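Local coordinates for protein phosphonate monoester hydrolase (Ruegeria pomeroyi, PDB 4UPK) that is a hydrolase of the sulfatase family, within the wider alkaline phosphatase clan, and forms an assembly of four protein chains, at residues K176-A181 / A209-T214; P199-P204 / I306-A311; G353-W358 / G487-V492. One frame throughout, in Å; residues are numbered along the deposited sequence.

Contact 1: K176-A181 / A209-T214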
loop_
_atom_site.group_PDB
_atom_site.type_symbol
_atom_site.label_atom_id
_atom_site.label_comp_id
_atom_site.label_asym_id
_atom_site.label_seq_id
_atom_site.Cartn_x
_atom_site.Cartn_y
_atom_site.Cartn_z
ATOM N N LYS A 176 -2.689 11.361 40.616
ATOM C CA LYS A 176 -1.403 11.582 41.279
ATOM C C LYS A 176 -1.217 13.065 41.616
ATOM O O LYS A 176 -0.793 13.382 42.733
ATOM C CB LYS A 176 -0.232 11.064 40.427
ATOM C CG LYS A 176 -0.035 9.552 40.512
ATOM C CD LYS A 176 0.841 9.004 39.373
ATOM C CE LYS A 176 0.655 7.518 39.139
ATOM N NZ LYS A 176 1.086 6.689 40.301
ATOM N N ASN A 177 -1.560 13.970 40.666
ATOM C CA ASN A 177 -1.433 15.439 40.819
ATOM C C ASN A 177 -2.362 16.059 41.863
ATOM O O ASN A 177 -2.025 17.084 42.455
ATOM C CB ASN A 177 -1.567 16.153 39.474
ATOM C CG ASN A 177 -0.441 15.851 38.519
ATOM O OD1 ASN A 177 0.665 15.462 38.910
ATOM N ND2 ASN A 177 -0.698 16.025 37.241
ATOM N N ARG A 178 -3.505 15.421 42.104
ATOM C CA ARG A 178 -4.484 15.851 43.090
ATOM C C ARG A 178 -4.101 15.303 44.451
ATOM O O ARG A 178 -4.714 15.662 45.460
ATOM C CB ARG A 178 -5.905 15.457 42.679
ATOM C CG ARG A 178 -6.406 16.268 41.485
ATOM C CD ARG A 178 -7.673 17.038 41.774
ATOM N NE ARG A 178 -7.384 18.415 42.164
ATOM C CZ ARG A 178 -8.295 19.379 42.267
ATOM N NH1 ARG A 178 -9.574 19.127 42.003
ATOM N NH2 ARG A 178 -7.935 20.604 42.626
ATOM N N GLY A 179 -3.061 14.474 44.468
ATOM C CA GLY A 179 -2.467 13.946 45.683
ATOM C C GLY A 179 -3.016 12.647 46.222
ATOM O O GLY A 179 -2.880 12.377 47.424
ATOM N N TYR A 180 -3.601 11.812 45.349
ATOM C CA TYR A 180 -4.094 10.510 45.771
ATOM C C TYR A 180 -2.923 9.528 45.890
ATOM O O TYR A 180 -2.013 9.540 45.064
ATOM C CB TYR A 180 -5.190 9.977 44.843
ATOM C CG TYR A 180 -6.489 10.750 44.918
ATOM C CD1 TYR A 180 -7.396 10.528 45.950
ATOM C CD2 TYR A 180 -6.839 11.662 43.928
ATOM C CE1 TYR A 180 -8.602 11.223 46.014
ATOM C CE2 TYR A 180 -8.055 12.345 43.967
ATOM C CZ TYR A 180 -8.929 12.127 45.016
ATOM O OH TYR A 180 -10.123 12.798 45.048
ATOM N N ALA A 181 -2.928 8.717 46.940
ATOM C CA ALA A 181 -1.845 7.786 47.190
ATOM C C ALA A 181 -2.186 6.424 46.630
ATOM O O ALA A 181 -3.173 5.819 47.054
ATOM C CB ALA A 181 -1.561 7.703 48.691
ATOM N N ALA A 209 -16.062 12.199 43.933
ATOM C CA ALA A 209 -16.897 12.242 42.728
ATOM C C ALA A 209 -16.356 13.191 41.652
ATOM O O ALA A 209 -16.336 12.819 40.486
ATOM C CB ALA A 209 -18.332 12.610 43.082
ATOM N N GLU A 210 -15.871 14.388 42.044
ATOM C CA GLU A 210 -15.319 15.359 41.104
ATOM C C GLU A 210 -13.990 14.901 40.485
ATOM O O GLU A 210 -13.541 15.511 39.508
ATOM C CB GLU A 210 -15.186 16.760 41.752
ATOM C CG GLU A 210 -14.413 16.770 43.056
ATOM C CD GLU A 210 -15.293 16.804 44.294
ATOM O OE1 GLU A 210 -15.950 15.783 44.605
ATOM O OE2 GLU A 210 -15.318 17.864 44.960
ATOM N N ASP A 211 -13.370 13.838 41.044
ATOM C CA ASP A 211 -12.106 13.282 40.558
ATOM C C ASP A 211 -12.255 11.894 39.898
ATOM O O ASP A 211 -11.253 11.243 39.586
ATOM C CB ASP A 211 -11.065 13.262 41.691
ATOM C CG ASP A 211 -10.682 14.648 42.157
ATOM O OD1 ASP A 211 -10.547 15.546 41.300
ATOM O OD2 ASP A 211 -10.495 14.832 43.364
ATOM N N SER A 212 -13.508 11.452 39.699
ATOM C CA SER A 212 -13.835 10.143 39.132
ATOM C C SER A 212 -13.504 10.036 37.648
ATOM O O SER A 212 -13.326 11.047 36.979
ATOM C CB SER A 212 -15.301 9.796 39.387
ATOM O OG SER A 212 -16.161 10.291 38.368
ATOM N N ASP A 213 -13.430 8.802 37.152
ATOM C CA ASP A 213 -13.203 8.474 35.744
ATOM C C ASP A 213 -14.276 9.094 34.838
ATOM O O ASP A 213 -13.916 9.719 33.839
ATOM C CB ASP A 213 -13.080 6.947 35.550
ATOM C CG ASP A 213 -14.090 6.050 36.257
ATOM O OD1 ASP A 213 -14.990 6.590 36.978
ATOM O OD2 ASP A 213 -13.994 4.816 36.088
ATOM N N THR A 214 -15.589 8.995 35.242
ATOM C CA THR A 214 -16.751 9.593 34.561
ATOM C C THR A 214 -16.640 11.114 34.484
ATOM O O THR A 214 -16.810 11.667 33.399
ATOM C CB THR A 214 -18.065 9.147 35.238
ATOM O OG1 THR A 214 -18.138 7.715 35.223
ATOM C CG2 THR A 214 -19.316 9.761 34.586
HETATM O O HOH W 1 -11.239 17.641 39.612
#
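R178 and D211 mark the closest backbone approach, 8.4 Å from CA to CA, between the end of helix 169-177 and the short 3-10 turn that runs into helix 213-224. At that distance the backbones do not meet, and the space between them is bridged by side chains converging on the carboxylate of D211, each of its oxygens with its own partner. OD2 takes the hydroxyl of Y180: OH donates across 2.7 Å to the anti lone pair, the one facing away from OD1. The carboxylate meets the phenol at its edge, turned steeply (79°) to the ring plane. The same OH is also hydrogen-bonded to the backbone N of R208, just ahead of 209-214.

OD1 faces R178. The bend at chi2 (-122°) lays CD 3.3 Å from D211 OD1, and a second bend at chi3 turns the guanidinium so that NH1 stays 3.8 Å from that oxygen, a long salt bridge. Water 1 fills in: it donates to D211 OD1 over 2.8 Å and accepts a weak bond from R178 NH1. The exposed arginine therefore grips loosely, and the tyrosine bond carries the firmer half of the contact. Behind D211, its backbone O receives W171 NE1 from helix 169-177.

G179, with positive phi, is where the chain leaves the helix in a Schellman motif, with two bonds back into the last turn; G179 N to K176 O is 3.1 Å. On the other segment, S212 is the N-cap of helix 213-224, with OG on A215 N, so the contact ties one helix's C-terminus to the next one's start.

Contact 2: P199-P204 / I306-A311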
loop_
_atom_site.group_PDB
_atom_site.type_symbol
_atom_site.label_atom_id
_atom_site.label_comp_id
_atom_site.label_asym_id
_atom_site.label_seq_id
_atom_site.Cartn_x
_atom_site.Cartn_y
_atom_site.Cartn_z
ATOM N N PRO A 199 -12.785 -4.871 55.019
ATOM C CA PRO A 199 -13.204 -4.608 53.628
ATOM C C PRO A 199 -14.715 -4.463 53.524
ATOM O O PRO A 199 -15.461 -5.206 54.171
ATOM C CB PRO A 199 -12.681 -5.824 52.849
ATOM C CG PRO A 199 -11.637 -6.421 53.717
ATOM C CD PRO A 199 -12.090 -6.168 55.125
ATOM N N ARG A 200 -15.150 -3.435 52.779
ATOM C CA ARG A 200 -16.549 -3.080 52.587
ATOM C C ARG A 200 -16.850 -3.122 51.089
ATOM O O ARG A 200 -16.219 -2.397 50.307
ATOM C CB ARG A 200 -16.842 -1.697 53.239
ATOM C CG ARG A 200 -18.265 -1.150 53.065
ATOM C CD ARG A 200 -19.363 -2.001 53.679
ATOM N NE ARG A 200 -19.366 -1.917 55.140
ATOM C CZ ARG A 200 -20.308 -2.442 55.918
ATOM N NH1 ARG A 200 -21.322 -3.114 55.386
ATOM N NH2 ARG A 200 -20.242 -2.301 57.235
ATOM N N LEU A 201 -17.792 -4.006 50.700
ATOM C CA LEU A 201 -18.181 -4.243 49.299
ATOM C C LEU A 201 -18.666 -2.989 48.564
ATOM O O LEU A 201 -18.211 -2.736 47.439
ATOM C CB LEU A 201 -19.181 -5.423 49.190
ATOM C CG LEU A 201 -19.471 -6.057 47.797
ATOM C CD1 LEU A 201 -18.201 -6.549 47.112
ATOM C CD2 LEU A 201 -20.483 -7.198 47.938
ATOM N N ASN A 202 -19.562 -2.207 49.202
ATOM C CA ASN A 202 -20.063 -0.951 48.631
ATOM C C ASN A 202 -19.421 0.266 49.297
ATOM O O ASN A 202 -20.045 1.331 49.410
ATOM C CB ASN A 202 -21.599 -0.881 48.619
ATOM C CG ASN A 202 -22.262 -1.001 49.961
ATOM O OD1 ASN A 202 -21.613 -1.211 50.997
ATOM N ND2 ASN A 202 -23.587 -0.855 49.954
ATOM N N GLY A 203 -18.160 0.096 49.706
ATOM C CA GLY A 203 -17.355 1.164 50.279
ATOM C C GLY A 203 -17.150 2.245 49.226
ATOM O O GLY A 203 -17.114 1.945 48.026
ATOM N N PRO A 204 -17.105 3.529 49.619
ATOM C CA PRO A 204 -16.895 4.591 48.607
ATOM C C PRO A 204 -15.539 4.466 47.884
ATOM O O PRO A 204 -14.590 3.927 48.442
ATOM C CB PRO A 204 -16.992 5.887 49.425
ATOM C CG PRO A 204 -16.621 5.494 50.808
ATOM C CD PRO A 204 -17.137 4.081 50.991
ATOM N N ILE A 306 -24.824 -10.095 45.637
ATOM C CA ILE A 306 -25.443 -9.862 44.328
ATOM C C ILE A 306 -26.181 -8.526 44.272
ATOM O O ILE A 306 -25.945 -7.745 43.346
ATOM C CB ILE A 306 -26.300 -11.095 43.890
ATOM C CG1 ILE A 306 -25.390 -12.307 43.559
ATOM C CG2 ILE A 306 -27.225 -10.780 42.710
ATOM C CD1 ILE A 306 -26.060 -13.689 43.802
ATOM N N GLN A 307 -27.008 -8.231 45.294
ATOM C CA GLN A 307 -27.786 -6.989 45.384
ATOM C C GLN A 307 -26.923 -5.730 45.584
ATOM O O GLN A 307 -27.279 -4.652 45.100
ATOM C CB GLN A 307 -28.912 -7.111 46.425
ATOM C CG GLN A 307 -29.967 -8.177 46.093
ATOM C CD GLN A 307 -30.758 -7.905 44.844
ATOM O OE1 GLN A 307 -30.358 -8.253 43.737
ATOM N NE2 GLN A 307 -31.927 -7.316 44.992
ATOM N N THR A 308 -25.777 -5.886 46.265
ATOM C CA THR A 308 -24.823 -4.809 46.529
ATOM C C THR A 308 -24.156 -4.368 45.234
ATOM O O THR A 308 -24.137 -3.174 44.940
ATOM C CB THR A 308 -23.865 -5.191 47.674
ATOM O OG1 THR A 308 -24.647 -5.498 48.833
ATOM C CG2 THR A 308 -22.901 -4.088 48.011
ATOM N N LEU A 309 -23.673 -5.342 44.440
ATOM C CA LEU A 309 -23.063 -5.139 43.137
ATOM C C LEU A 309 -24.062 -4.456 42.209
ATOM O O LEU A 309 -23.692 -3.532 41.488
ATOM C CB LEU A 309 -22.653 -6.503 42.550
ATOM C CG LEU A 309 -21.193 -6.901 42.724
ATOM C CD1 LEU A 309 -20.883 -7.291 44.158
ATOM C CD2 LEU A 309 -20.827 -8.010 41.778
ATOM N N ARG A 310 -25.335 -4.906 42.245
ATOM C CA ARG A 310 -26.463 -4.382 41.480
ATOM C C ARG A 310 -26.745 -2.915 41.848
ATOM O O ARG A 310 -26.900 -2.096 40.942
ATOM C CB ARG A 310 -27.693 -5.289 41.663
ATOM C CG ARG A 310 -27.619 -6.535 40.799
ATOM C CD ARG A 310 -28.600 -7.643 41.158
ATOM N NE ARG A 310 -30.013 -7.296 40.940
ATOM C CZ ARG A 310 -30.662 -7.426 39.785
ATOM N NH1 ARG A 310 -30.037 -7.899 38.714
ATOM N NH2 ARG A 310 -31.948 -7.088 39.694
ATOM N N ALA A 311 -26.713 -2.570 43.166
ATOM C CA ALA A 311 -26.886 -1.200 43.663
ATOM C C ALA A 311 -25.704 -0.283 43.246
ATOM O O ALA A 311 -25.939 0.883 42.918
ATOM C CB ALA A 311 -27.046 -1.197 45.180
#
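A311 N to Q307 O, 2.9 Å, is the shortest sound polar bond here, and it belongs to the helical turn that presents T308 to L201 and N202. Across the contact itself there are no hydrogen bonds; the T308 and leucine methyls meet each other and the CB and amide of N202. T308 is the centre of it. Its CG2 lies anti to the backbone N, pointing at the loop, and comes within 3.5 Å of N202 CB. The amide carbon of N202 is next, CG 3.7 Å from that same T308 methyl. With CG between the backbone N and the carbonyl carbon (chi1 59°), the amide also comes against the methyl, and the two side chains cross at about a right angle. The hydroxyl of T308 takes the other way: OG1 bonds to the backbone O of E304, one turn back in the helix, so the methyl is what the loop meets.

L201 and N202 are the two corner residues of a type I beta turn from R200 to G203, closed by G203 N on R200 O at 3.2 Å. The turn belongs to the long loop between helices 169-177 and 213-224, and it leans on the flank of helix 303-333, the longest helix of this sulfatase-family chain. One methyl of L201, CD2, lies against both T308 CG2 (3.9 Å) and L309 CD1 (3.8 Å). L309 meets it crosswise. The same leucine of the turn also rests on T305, while N202 touches V312, and N202 O accepts a bond from N253 ND2.

Contact 3: G353-W358 / G487-V492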
loop_
_atom_site.group_PDB
_atom_site.type_symbol
_atom_site.label_atom_id
_atom_site.label_comp_id
_atom_site.label_asym_id
_atom_site.label_seq_id
_atom_site.Cartn_x
_atom_site.Cartn_y
_atom_site.Cartn_z
ATOM N N GLY A 353 -26.302 -10.771 37.374
ATOM C CA GLY A 353 -26.791 -11.805 38.277
ATOM C C GLY A 353 -27.932 -12.603 37.690
ATOM O O GLY A 353 -28.263 -13.670 38.211
ATOM N N ASP A 354 -28.564 -12.071 36.613
ATOM C CA ASP A 354 -29.663 -12.744 35.927
ATOM C C ASP A 354 -29.164 -14.081 35.425
ATOM O O ASP A 354 -28.068 -14.143 34.859
ATOM C CB ASP A 354 -30.204 -11.903 34.741
ATOM C CG ASP A 354 -31.128 -10.753 35.110
ATOM O OD1 ASP A 354 -31.325 -10.510 36.319
ATOM O OD2 ASP A 354 -31.646 -10.087 34.187
ATOM N N ARG A 355 -29.954 -15.158 35.664
ATOM C CA ARG A 355 -29.679 -16.537 35.220
ATOM C C ARG A 355 -28.357 -17.097 35.783
ATOM O O ARG A 355 -27.662 -17.860 35.102
ATOM C CB ARG A 355 -29.738 -16.650 33.668
ATOM C CG ARG A 355 -30.911 -15.917 33.004
ATOM C CD ARG A 355 -32.267 -16.335 33.580
ATOM N NE ARG A 355 -32.491 -17.777 33.413
ATOM C CZ ARG A 355 -33.017 -18.339 32.330
ATOM N NH1 ARG A 355 -33.416 -17.588 31.309
ATOM N NH2 ARG A 355 -33.164 -19.653 32.265
ATOM N N HIS A 356 -28.010 -16.678 37.009
ATOM C CA HIS A 356 -26.800 -17.031 37.783
ATOM C C HIS A 356 -25.502 -16.691 37.047
ATOM O O HIS A 356 -24.499 -17.382 37.214
ATOM C CB HIS A 356 -26.858 -18.490 38.287
ATOM C CG HIS A 356 -28.017 -18.754 39.193
ATOM N ND1 HIS A 356 -27.928 -18.536 40.550
ATOM C CD2 HIS A 356 -29.264 -19.190 38.901
ATOM C CE1 HIS A 356 -29.111 -18.867 41.048
ATOM N NE2 HIS A 356 -29.950 -19.258 40.089
ATOM N N SER A 357 -25.538 -15.613 36.233
ATOM C CA SER A 357 -24.416 -15.182 35.426
ATOM C C SER A 357 -24.173 -13.673 35.452
ATOM O O SER A 357 -25.073 -12.905 35.800
ATOM C CB SER A 357 -24.530 -15.716 34.000
ATOM O OG SER A 357 -25.685 -15.200 33.376
ATOM N N TRP A 358 -22.933 -13.265 35.113
ATOM C CA TRP A 358 -22.463 -11.886 35.095
ATOM C C TRP A 358 -21.749 -11.662 33.786
ATOM O O TRP A 358 -21.290 -12.625 33.163
ATOM C CB TRP A 358 -21.517 -11.643 36.285
ATOM C CG TRP A 358 -22.216 -11.753 37.607
ATOM C CD1 TRP A 358 -22.549 -12.905 38.257
ATOM C CD2 TRP A 358 -22.812 -10.685 38.350
ATOM N NE1 TRP A 358 -23.326 -12.622 39.348
ATOM C CE2 TRP A 358 -23.459 -11.263 39.462
ATOM C CE3 TRP A 358 -22.846 -9.284 38.197
ATOM C CZ2 TRP A 358 -24.110 -10.495 40.433
ATOM C CZ3 TRP A 358 -23.506 -8.521 39.152
ATOM C CH2 TRP A 358 -24.137 -9.126 40.248
ATOM N N GLY A 487 -40.709 -18.164 27.765
ATOM C CA GLY A 487 -39.686 -17.212 27.339
ATOM C C GLY A 487 -38.329 -17.891 27.318
ATOM O O GLY A 487 -38.208 -19.038 26.873
ATOM N N GLU A 488 -37.332 -17.215 27.879
ATOM C CA GLU A 488 -35.939 -17.639 27.995
ATOM C C GLU A 488 -35.693 -18.630 29.128
ATOM O O GLU A 488 -34.608 -19.212 29.207
ATOM C CB GLU A 488 -35.068 -16.410 28.222
ATOM C CG GLU A 488 -34.924 -15.513 27.016
ATOM C CD GLU A 488 -33.929 -14.396 27.240
ATOM O OE1 GLU A 488 -33.901 -13.830 28.357
ATOM O OE2 GLU A 488 -33.184 -14.076 26.288
ATOM N N PHE A 489 -36.699 -18.809 30.017
ATOM C CA PHE A 489 -36.658 -19.668 31.210
ATOM C C PHE A 489 -36.787 -21.164 30.922
ATOM O O PHE A 489 -36.666 -21.989 31.832
ATOM C CB PHE A 489 -37.648 -19.168 32.261
ATOM C CG PHE A 489 -37.169 -17.868 32.856
ATOM C CD1 PHE A 489 -37.446 -16.654 32.232
ATOM C CD2 PHE A 489 -36.396 -17.856 34.018
ATOM C CE1 PHE A 489 -36.951 -15.454 32.750
ATOM C CE2 PHE A 489 -35.906 -16.658 34.543
ATOM C CZ PHE A 489 -36.198 -15.464 33.914
ATOM N N ARG A 490 -36.991 -21.511 29.651
ATOM C CA ARG A 490 -37.072 -22.897 29.226
ATOM C C ARG A 490 -36.590 -23.081 27.794
ATOM O O ARG A 490 -37.173 -22.519 26.863
ATOM C CB ARG A 490 -38.501 -23.476 29.425
ATOM C CG ARG A 490 -38.579 -25.000 29.223
ATOM C CD ARG A 490 -39.977 -25.582 29.337
ATOM N NE ARG A 490 -40.978 -24.875 28.528
ATOM C CZ ARG A 490 -42.293 -25.049 28.614
ATOM N NH1 ARG A 490 -42.800 -25.909 29.491
ATOM N NH2 ARG A 490 -43.114 -24.345 27.844
ATOM N N ASN A 491 -35.540 -23.901 27.619
ATOM C CA ASN A 491 -35.064 -24.274 26.292
ATOM C C ASN A 491 -36.003 -25.405 25.806
ATOM O O ASN A 491 -36.003 -26.504 26.377
ATOM C CB ASN A 491 -33.577 -24.705 26.312
ATOM C CG ASN A 491 -33.095 -25.398 25.064
ATOM O OD1 ASN A 491 -33.670 -25.247 23.984
ATOM N ND2 ASN A 491 -32.017 -26.166 25.179
ATOM N N VAL A 492 -36.814 -25.113 24.769
ATOM C CA VAL A 492 -37.792 -26.049 24.214
ATOM C C VAL A 492 -37.360 -26.735 22.900
ATOM O O VAL A 492 -38.197 -27.360 22.252
ATOM C CB VAL A 492 -39.228 -25.441 24.145
ATOM C CG1 VAL A 492 -39.754 -25.100 25.536
ATOM C CG2 VAL A 492 -39.295 -24.221 23.232
HETATM O O HOH W 2 -33.445 -14.759 30.813
HETATM O O HOH W 3 -33.245 -21.468 29.729
#
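This is an arginine laid flat on a phenylalanine and hooked onto the backbone beside it, joining a loop that follows strand 340-346 of the main sheet to one that follows strand 479-482 of the four-stranded antiparallel sheet. The guanidinium of R355 and the ring of F489 are nearly parallel, 9° apart, and R355 CZ sits 4.2 Å from the ring centroid, a cation-pi stack over the face. The bend at chi2 (-55°) brings CD to 3.8 Å from F489 CE2, and a further bend at chi3 helps lay the guanidinium over the ring.

In its own plane the guanidinium reaches E488 O: NH1 donates over 2.9 Å at a fairly straight 166°, though it approaches from above the carbonyl plane, and NH2 adds a weak bond. Such a link between the large alpha/beta part and a smaller C-terminal sheet suits the two-part build of sulfatase-family proteins. Two waters frame the group. Water 2 accepts from R355 NH1 and donates to E488 OE1 at 2.7 Å; water 3 joins NH2 to E488 O. The other carboxylate oxygen, E488 OE2, is held by D365 N. R355 NH2 also forms a salt bridge with E273, which probably balances the arginine's charge, and Y364 makes a further cation-pi contact with it.

Contacts 1 and 2 share the connection between helices 169-177 and 213-224, and their segments alternate along the chain, with centres 21 Å apart but no touch. Helix 303-333 links them: S212 OG is hydrogen-bonded to E319 behind contact 1, while an earlier part of the helix is one side of contact 2. It also reaches contact 3, since W358 packs on I306 and L309. All three are only partly buried and lie away from the chain's centre. Their chemistry differs: contact 1, with an exposed arginine, is polar and water-assisted; contact 2 is mainly apolar packing with no hydrogen bond across it; contact 3 combines a stacked, buried arginine with a backbone bond and joins loops that follow strands of two different sheets.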